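PDB 6KCW: alginate lyase from Chitinophaga sp. MD30, which cleaves alginate by beta-elimination, as a bacterial member of polysaccharide lyase family 36. Local coordinates for residues 93-105 and 109-121. Residues are numbered along the deposited sequence; the frame is centred on the assembly and turned at random.
Sequences GFGFSIGEGNTGG and WDGNGGTLRMMWY. With PO4 (phosphate ion), chain B.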
ATOM      1  N   GLY A  93      -2.052   1.023   3.747  1.00 38.82           N
ATOM      2  CA  GLY A  93      -2.014   2.219   2.922  1.00 37.73           C
ATOM      3  C   GLY A  93      -2.014   1.962   1.421  1.00 35.51           C
ATOM      4  O   GLY A  93      -2.222   0.862   0.936  1.00 39.67           O
ATOM      5  N   PHE A  94      -1.739   3.033   0.689  1.00 39.09           N
ATOM      6  CA  PHE A  94      -1.928   3.092  -0.751  1.00 34.77           C
ATOM      7  C   PHE A  94      -0.586   3.027  -1.464  1.00 37.02           C
ATOM      8  O   PHE A  94       0.335   3.778  -1.133  1.00 33.59           O
ATOM      9  CB  PHE A  94      -2.677   4.373  -1.125  1.00 36.64           C
ATOM     10  CG  PHE A  94      -4.099   4.402  -0.619  1.00 38.09           C
ATOM     11  CD1 PHE A  94      -4.376   4.777   0.681  1.00 37.95           C
ATOM     12  CD2 PHE A  94      -5.149   4.030  -1.445  1.00 34.80           C
ATOM     13  CE1 PHE A  94      -5.682   4.796   1.147  1.00 42.94           C
ATOM     14  CE2 PHE A  94      -6.455   4.046  -0.990  1.00 37.27           C
ATOM     15  CZ  PHE A  94      -6.728   4.420   0.308  1.00 38.58           C
ATOM     16  N   GLY A  95      -0.480   2.111  -2.428  1.00 40.23           N
ATOM     17  CA  GLY A  95       0.704   1.969  -3.243  1.00 36.33           C
ATOM     18  C   GLY A  95       0.380   1.808  -4.716  1.00 40.37           C
ATOM     19  O   GLY A  95      -0.724   2.135  -5.162  1.00 37.89           O
ATOM     20  N   PHE A  96       1.338   1.286  -5.481  1.00 42.94           N
ATOM     21  CA  PHE A  96       1.213   1.186  -6.927  1.00 41.76           C
ATOM     22  C   PHE A  96       1.687  -0.177  -7.383  1.00 40.28           C
ATOM     23  O   PHE A  96       2.456  -0.853  -6.694  1.00 40.22           O
ATOM     24  CB  PHE A  96       2.018   2.278  -7.647  1.00 39.11           C
ATOM     25  CG  PHE A  96       1.514   3.676  -7.387  1.00 39.14           C
ATOM     26  CD1 PHE A  96       0.386   4.152  -8.042  1.00 39.53           C
ATOM     27  CD2 PHE A  96       2.167   4.514  -6.494  1.00 37.65           C
ATOM     28  CE1 PHE A  96      -0.083   5.439  -7.806  1.00 39.86           C
ATOM     29  CE2 PHE A  96       1.708   5.807  -6.260  1.00 36.65           C
ATOM     30  CZ  PHE A  96       0.586   6.271  -6.921  1.00 36.49           C
ATOM     31  N   SER A  97       1.222  -0.566  -8.572  1.00 37.55           N
ATOM     32  CA  SER A  97       1.615  -1.811  -9.207  1.00 36.85           C
ATOM     33  C   SER A  97       1.955  -1.559 -10.668  1.00 36.88           C
ATOM     34  O   SER A  97       1.136  -1.022 -11.417  1.00 36.66           O
ATOM     35  CB  SER A  97       0.500  -2.832  -9.140  1.00 38.35           C
ATOM     36  OG  SER A  97      -0.454  -2.451 -10.104  1.00 41.97           O
ATOM     37  N   ILE A  98       3.133  -2.007 -11.081  1.00 40.01           N
ATOM     38  CA  ILE A  98       3.591  -1.909 -12.461  1.00 40.35           C
ATOM     39  C   ILE A  98       3.437  -3.269 -13.130  1.00 38.62           C
ATOM     40  O   ILE A  98       3.676  -4.310 -12.503  1.00 39.40           O
ATOM     41  CB  ILE A  98       5.051  -1.414 -12.509  1.00 36.90           C
ATOM     42  CG1 ILE A  98       5.107   0.067 -12.139  1.00 38.86           C
ATOM     43  CG2 ILE A  98       5.670  -1.654 -13.871  1.00 37.06           C
ATOM     44  CD1 ILE A  98       6.509   0.652 -12.155  1.00 35.17           C
ATOM     45  N   GLY A  99       3.009  -3.262 -14.396  1.00 38.44           N
ATOM     46  CA  GLY A  99       2.893  -4.490 -15.176  1.00 38.64           C
ATOM     47  C   GLY A  99       1.969  -5.518 -14.554  1.00 39.21           C
ATOM     48  O   GLY A  99       0.823  -5.230 -14.192  1.00 38.83           O
ATOM     49  N   GLU A 100       2.472  -6.750 -14.440  1.00 41.91           N
ATOM     50  CA  GLU A 100       1.738  -7.847 -13.809  1.00 44.63           C
ATOM     51  C   GLU A 100       1.535  -7.628 -12.309  1.00 43.44           C
ATOM     52  O   GLU A 100       0.863  -8.444 -11.671  1.00 45.61           O
ATOM     53  CB  GLU A 100       2.464  -9.191 -14.064  1.00 41.77           C
ATOM     54  CG  GLU A 100       2.147  -9.862 -15.421  1.00 39.60           C
ATOM     55  CD  GLU A 100       2.960 -11.148 -15.717  1.00 45.21           C
ATOM     56  OE1 GLU A 100       3.104 -11.463 -16.921  1.00 45.64           O
ATOM     57  OE2 GLU A 100       3.453 -11.845 -14.784  1.00 43.61           O
ATOM     58  N   GLY A 101       2.105  -6.563 -11.735  1.00 41.40           N
ATOM     59  CA  GLY A 101       1.944  -6.249 -10.321  1.00 42.55           C
ATOM     60  C   GLY A 101       2.400  -7.329  -9.354  1.00 43.58           C
ATOM     61  O   GLY A 101       1.631  -7.758  -8.491  1.00 45.70           O
ATOM     62  N   ASN A 102       3.653  -7.761  -9.472  1.00 42.98           N
ATOM     63  CA  ASN A 102       4.124  -8.898  -8.693  1.00 39.21           C
ATOM     64  C   ASN A 102       3.997  -8.659  -7.194  1.00 43.53           C
ATOM     65  O   ASN A 102       4.364  -7.593  -6.677  1.00 38.73           O
ATOM     66  CB  ASN A 102       5.559  -9.233  -9.084  1.00 37.56           C
ATOM     67  CG  ASN A 102       5.627  -9.807 -10.476  1.00 43.11           C
ATOM     68  OD1 ASN A 102       5.272  -9.122 -11.435  1.00 41.72           O
ATOM     69  ND2 ASN A 102       6.009 -11.091 -10.595  1.00 43.74           N
ATOM     70  N   THR A 103       3.398  -9.645  -6.528  1.00 44.97           N
ATOM     71  CA  THR A 103       3.197  -9.738  -5.084  1.00 47.86           C
ATOM     72  C   THR A 103       3.194 -11.222  -4.729  1.00 48.30           C
ATOM     73  O   THR A 103       3.428 -12.084  -5.582  1.00 50.11           O
ATOM     74  CB  THR A 103       1.872  -9.106  -4.614  1.00 42.79           C
ATOM     75  OG1 THR A 103       0.777  -9.882  -5.116  1.00 49.06           O
ATOM     76  CG2 THR A 103       1.708  -7.673  -5.070  1.00 37.80           C
ATOM     77  N   GLY A 104       2.864 -11.532  -3.476  1.00 50.98           N
ATOM     78  CA  GLY A 104       2.776 -12.936  -3.097  1.00 52.91           C
ATOM     79  C   GLY A 104       4.156 -13.562  -3.049  1.00 52.60           C
ATOM     80  O   GLY A 104       5.152 -12.929  -2.691  1.00 52.46           O
ATOM     81  N   GLY A 105       4.236 -14.821  -3.414  1.00 51.97           N
ATOM     82  CA  GLY A 105       5.565 -15.384  -3.482  1.00 52.12           C
ATOM     83  C   GLY A 105       6.142 -15.238  -4.871  1.00 48.08           C
ATOM     84  O   GLY A 105       7.028 -15.993  -5.260  1.00 43.89           O
ATOM     85  N   TRP A 109      11.403 -11.211 -10.720  1.00 40.36           N
ATOM     86  CA  TRP A 109      12.540 -11.723 -11.486  1.00 38.94           C
ATOM     87  C   TRP A 109      12.196 -11.983 -12.947  1.00 38.20           C
ATOM     88  O   TRP A 109      13.088 -11.933 -13.805  1.00 40.17           O
ATOM     89  CB  TRP A 109      13.068 -13.005 -10.852  1.00 35.75           C
ATOM     90  CG  TRP A 109      13.599 -12.815  -9.481  1.00 37.36           C
ATOM     91  CD1 TRP A 109      14.061 -11.658  -8.939  1.00 37.70           C
ATOM     92  CD2 TRP A 109      13.729 -13.818  -8.462  1.00 37.35           C
ATOM     93  NE1 TRP A 109      14.474 -11.873  -7.646  1.00 39.73           N
ATOM     94  CE2 TRP A 109      14.275 -13.191  -7.329  1.00 40.78           C
ATOM     95  CE3 TRP A 109      13.442 -15.185  -8.402  1.00 37.89           C
ATOM     96  CZ2 TRP A 109      14.538 -13.885  -6.146  1.00 41.13           C
ATOM     97  CZ3 TRP A 109      13.695 -15.861  -7.224  1.00 38.80           C
ATOM     98  CH2 TRP A 109      14.242 -15.214  -6.118  1.00 37.74           C
ATOM     99  N   ASP A 110      10.931 -12.272 -13.261  1.00 36.10           N
ATOM    100  CA  ASP A 110      10.583 -12.552 -14.649  1.00 34.85           C
ATOM    101  C   ASP A 110      10.466 -11.290 -15.484  1.00 35.61           C
ATOM    102  O   ASP A 110      10.096 -11.376 -16.657  1.00 35.88           O
ATOM    103  CB  ASP A 110       9.288 -13.383 -14.734  1.00 41.69           C
ATOM    104  CG  ASP A 110       8.032 -12.608 -14.327  1.00 42.29           C
ATOM    105  OD1 ASP A 110       8.157 -11.471 -13.839  1.00 36.01           O
ATOM    106  OD2 ASP A 110       6.909 -13.170 -14.469  1.00 51.97           O
ATOM    107  N   GLY A 111      10.768 -10.129 -14.900  1.00 39.27           N
ATOM    108  CA  GLY A 111      10.847  -8.886 -15.644  1.00 33.88           C
ATOM    109  C   GLY A 111       9.526  -8.338 -16.133  1.00 40.85           C
ATOM    110  O   GLY A 111       9.522  -7.437 -16.984  1.00 44.08           O
ATOM    111  N   ASN A 112       8.404  -8.832 -15.597  1.00 36.86           N
ATOM    112  CA  ASN A 112       7.068  -8.521 -16.086  1.00 37.03           C
ATOM    113  C   ASN A 112       6.229  -7.705 -15.109  1.00 38.54           C
ATOM    114  O   ASN A 112       5.059  -7.437 -15.404  1.00 38.35           O
ATOM    115  CB  ASN A 112       6.300  -9.823 -16.421  1.00 42.02           C
ATOM    116  CG  ASN A 112       6.939 -10.622 -17.554  1.00 41.79           C
ATOM    117  OD1 ASN A 112       7.571 -10.063 -18.443  1.00 40.34           O
ATOM    118  ND2 ASN A 112       6.761 -11.939 -17.524  1.00 43.93           N
ATOM    119  N   GLY A 113       6.756  -7.334 -13.950  1.00 38.01           N
ATOM    120  CA  GLY A 113       5.991  -6.469 -13.068  1.00 40.09           C
ATOM    121  C   GLY A 113       6.554  -6.427 -11.669  1.00 39.84           C
ATOM    122  O   GLY A 113       7.477  -7.160 -11.312  1.00 41.24           O
ATOM    123  N   GLY A 114       5.976  -5.531 -10.872  1.00 40.46           N
ATOM    124  CA  GLY A 114       6.294  -5.421  -9.459  1.00 41.04           C
ATOM    125  C   GLY A 114       5.254  -4.566  -8.774  1.00 35.99           C
ATOM    126  O   GLY A 114       4.267  -4.154  -9.387  1.00 36.11           O
ATOM    127  N   THR A 115       5.474  -4.315  -7.480  1.00 38.06           N
ATOM    128  CA  THR A 115       4.636  -3.394  -6.712  1.00 38.68           C
ATOM    129  C   THR A 115       5.480  -2.549  -5.769  1.00 38.24           C
ATOM    130  O   THR A 115       6.547  -2.967  -5.308  1.00 35.88           O
ATOM    131  CB  THR A 115       3.571  -4.090  -5.857  1.00 35.67           C
ATOM    132  OG1 THR A 115       4.185  -5.131  -5.085  1.00 38.33           O
ATOM    133  CG2 THR A 115       2.439  -4.623  -6.715  1.00 36.27           C
ATOM    134  N   LEU A 116       4.964  -1.354  -5.469  1.00 38.66           N
ATOM    135  CA  LEU A 116       5.470  -0.487  -4.414  1.00 33.56           C
ATOM    136  C   LEU A 116       4.346  -0.428  -3.380  1.00 37.39           C
ATOM    137  O   LEU A 116       3.345   0.259  -3.588  1.00 35.74           O
ATOM    138  CB  LEU A 116       5.832   0.891  -4.972  1.00 36.94           C
ATOM    139  CG  LEU A 116       6.841   1.841  -4.299  1.00 35.82           C
ATOM    140  CD1 LEU A 116       6.958   3.143  -5.084  1.00 32.88           C
ATOM    141  CD2 LEU A 116       6.468   2.129  -2.841  1.00 37.16           C
ATOM    142  N   ARG A 117       4.489  -1.176  -2.286  1.00 35.65           N
ATOM    143  CA  ARG A 117       3.560  -1.105  -1.161  1.00 36.07           C
ATOM    144  C   ARG A 117       4.349  -0.861   0.119  1.00 37.66           C
ATOM    145  O   ARG A 117       5.582  -0.766   0.110  1.00 36.14           O
ATOM    146  CB  ARG A 117       2.705  -2.380  -1.028  1.00 36.42           C
ATOM    147  CG  ARG A 117       1.795  -2.633  -2.214  1.00 36.37           C
ATOM    148  CD  ARG A 117       1.131  -4.017  -2.153  1.00 40.21           C
ATOM    149  NE  ARG A 117       2.090  -5.078  -1.884  1.00 34.45           N
ATOM    150  CZ  ARG A 117       1.754  -6.321  -1.555  1.00 38.98           C
ATOM    151  NH1 ARG A 117       0.479  -6.677  -1.462  1.00 37.90           N
ATOM    152  NH2 ARG A 117       2.699  -7.215  -1.317  1.00 39.84           N
ATOM    153  N   MET A 118       3.620  -0.758   1.233  1.00 39.78           N
ATOM    154  CA  MET A 118       4.216  -0.469   2.528  1.00 39.76           C
ATOM    155  C   MET A 118       3.627  -1.400   3.575  1.00 38.05           C
ATOM    156  O   MET A 118       2.457  -1.791   3.493  1.00 37.51           O
ATOM    157  CB  MET A 118       3.997   1.009   2.949  1.00 38.70           C
ATOM    158  CG  MET A 118       4.780   1.430   4.205  1.00 38.01           C
ATOM    159  SD  MET A 118       4.606   3.172   4.669  1.00 41.97           S
ATOM    160  CE  MET A 118       2.876   3.206   5.186  1.00 37.80           C
ATOM    161  N   MET A 119       4.450  -1.748   4.564  1.00 35.98           N
ATOM    162  CA  MET A 119       4.034  -2.621   5.650  1.00 40.02           C
ATOM    163  C   MET A 119       4.339  -1.975   6.992  1.00 41.37           C
ATOM    164  O   MET A 119       5.184  -1.085   7.101  1.00 40.86           O
ATOM    165  CB  MET A 119       4.743  -3.977   5.605  1.00 38.45           C
ATOM    166  CG  MET A 119       4.455  -4.811   4.394  1.00 37.65           C
ATOM    167  SD  MET A 119       5.213  -6.432   4.609  1.00 41.66           S
ATOM    168  CE  MET A 119       4.437  -7.087   6.087  1.00 35.61           C
ATOM    169  N   TRP A 120       3.632  -2.436   8.020  1.00 40.55           N
ATOM    170  CA  TRP A 120       4.146  -2.354   9.376  1.00 41.42           C
ATOM    171  C   TRP A 120       4.685  -3.732   9.752  1.00 43.87           C
ATOM    172  O   TRP A 120       4.351  -4.742   9.125  1.00 42.15           O
ATOM    173  CB  TRP A 120       3.074  -1.861  10.358  1.00 40.73           C
ATOM    174  CG  TRP A 120       2.192  -2.921  10.892  1.00 40.41           C
ATOM    175  CD1 TRP A 120       2.370  -3.625  12.045  1.00 39.58           C
ATOM    176  CD2 TRP A 120       0.979  -3.404  10.306  1.00 39.15           C
ATOM    177  NE1 TRP A 120       1.347  -4.527  12.211  1.00 42.35           N
ATOM    178  CE2 TRP A 120       0.480  -4.414  11.155  1.00 41.73           C
ATOM    179  CE3 TRP A 120       0.270  -3.089   9.141  1.00 38.89           C
ATOM    180  CZ2 TRP A 120      -0.702  -5.107  10.881  1.00 38.41           C
ATOM    181  CZ3 TRP A 120      -0.904  -3.775   8.871  1.00 35.64           C
ATOM    182  CH2 TRP A 120      -1.377  -4.771   9.740  1.00 36.96           C
ATOM    183  N   TYR A 121       5.575  -3.763  10.743  1.00 45.74           N
ATOM    184  CA  TYR A 121       6.333  -4.980  11.002  1.00 48.28           C
ATOM    185  C   TYR A 121       6.853  -4.963  12.433  1.00 51.31           C
ATOM    186  O   TYR A 121       7.296  -3.918  12.921  1.00 44.87           O
ATOM    187  CB  TYR A 121       7.497  -5.110  10.009  1.00 49.95           C
ATOM    188  CG  TYR A 121       8.232  -6.447  10.025  1.00 49.19           C
ATOM    189  CD1 TYR A 121       7.714  -7.557   9.375  1.00 46.38           C
ATOM    190  CD2 TYR A 121       9.473  -6.577  10.647  1.00 51.70           C
ATOM    191  CE1 TYR A 121       8.391  -8.767   9.374  1.00 50.09           C
ATOM    192  CE2 TYR A 121      10.159  -7.785  10.647  1.00 48.34           C
ATOM    193  CZ  TYR A 121       9.609  -8.874  10.013  1.00 51.64           C
ATOM    194  OH  TYR A 121      10.285 -10.073  10.010  1.00 53.69           O
TER
HETATM  195  P   PO4 B 301       3.510 -11.067  -0.026  1.00 52.18           P
HETATM  196  O1  PO4 B 301       2.284 -10.310  -0.469  1.00 47.76           O
HETATM  197  O2  PO4 B 301       3.271 -12.550  -0.212  1.00 51.56           O
HETATM  198  O3  PO4 B 301       3.770 -10.867   1.451  1.00 40.60           O
HETATM  199  O4  PO4 B 301       4.713 -10.650  -0.886  1.00 54.74           O
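Phe-96 and Leu-116 form a hydrogen-bonded antiparallel pair, Phe-96 N giving to Leu-116 O at 2.9 Å while Leu-116 N returns a bond to Phe-96 O. Ile-98 and Gly-114 are the next hydrogen-bonded pair, past the non-hydrogen-bonded Ser-97 and Thr-115. Ile-98 O takes two donors from opposite faces of its plane, Gly-114 N and Gly-101 N, the latter closing the type II' turn from Ile-98 to Gly-101. Beyond the strand pairing, Glu-100 N meets Asn-112 O in the carbonyl plane, at 2.8 Å and nearly straight (174°).

Among side chains, Thr-115 faces the returning loop: its OG1 lies 2.9 Å from Asn-102 O, and its CG2 touches Ser-97 CB and, at 3.5 Å, Thr-103 CG2. With CG2 beside its backbone N, Thr-103 also lays that methyl over the centre of the Arg-117 guanidinium, 3.7 Å above the plane.

Charge gathers at the guanidinium edge. Arg-117, bent at chi3 (-49°), sends NH2 in plane to O1 of a phosphate ion at 3.2 Å, and NH1 bonds His-212 ND1. A leucine in place of Arg-117 would probably cost the phosphate its in-plane N-H donor, leaving the weak bond from Gly-104 N as the contribution of 93-105, and would take a partner from His-212. Lys-91 and Tyr-133 also hold this ion, probably from the crystallisation liquor.

Both strands belong to one antiparallel sheet of this concanavalin-clan fold: strand 206-215 flanks 94-99 on the side away from 113-121, where Ser-97 OG bonds Asn-208, and strand 128-135 pairs with 113-121, putting Ile-134 against Leu-116.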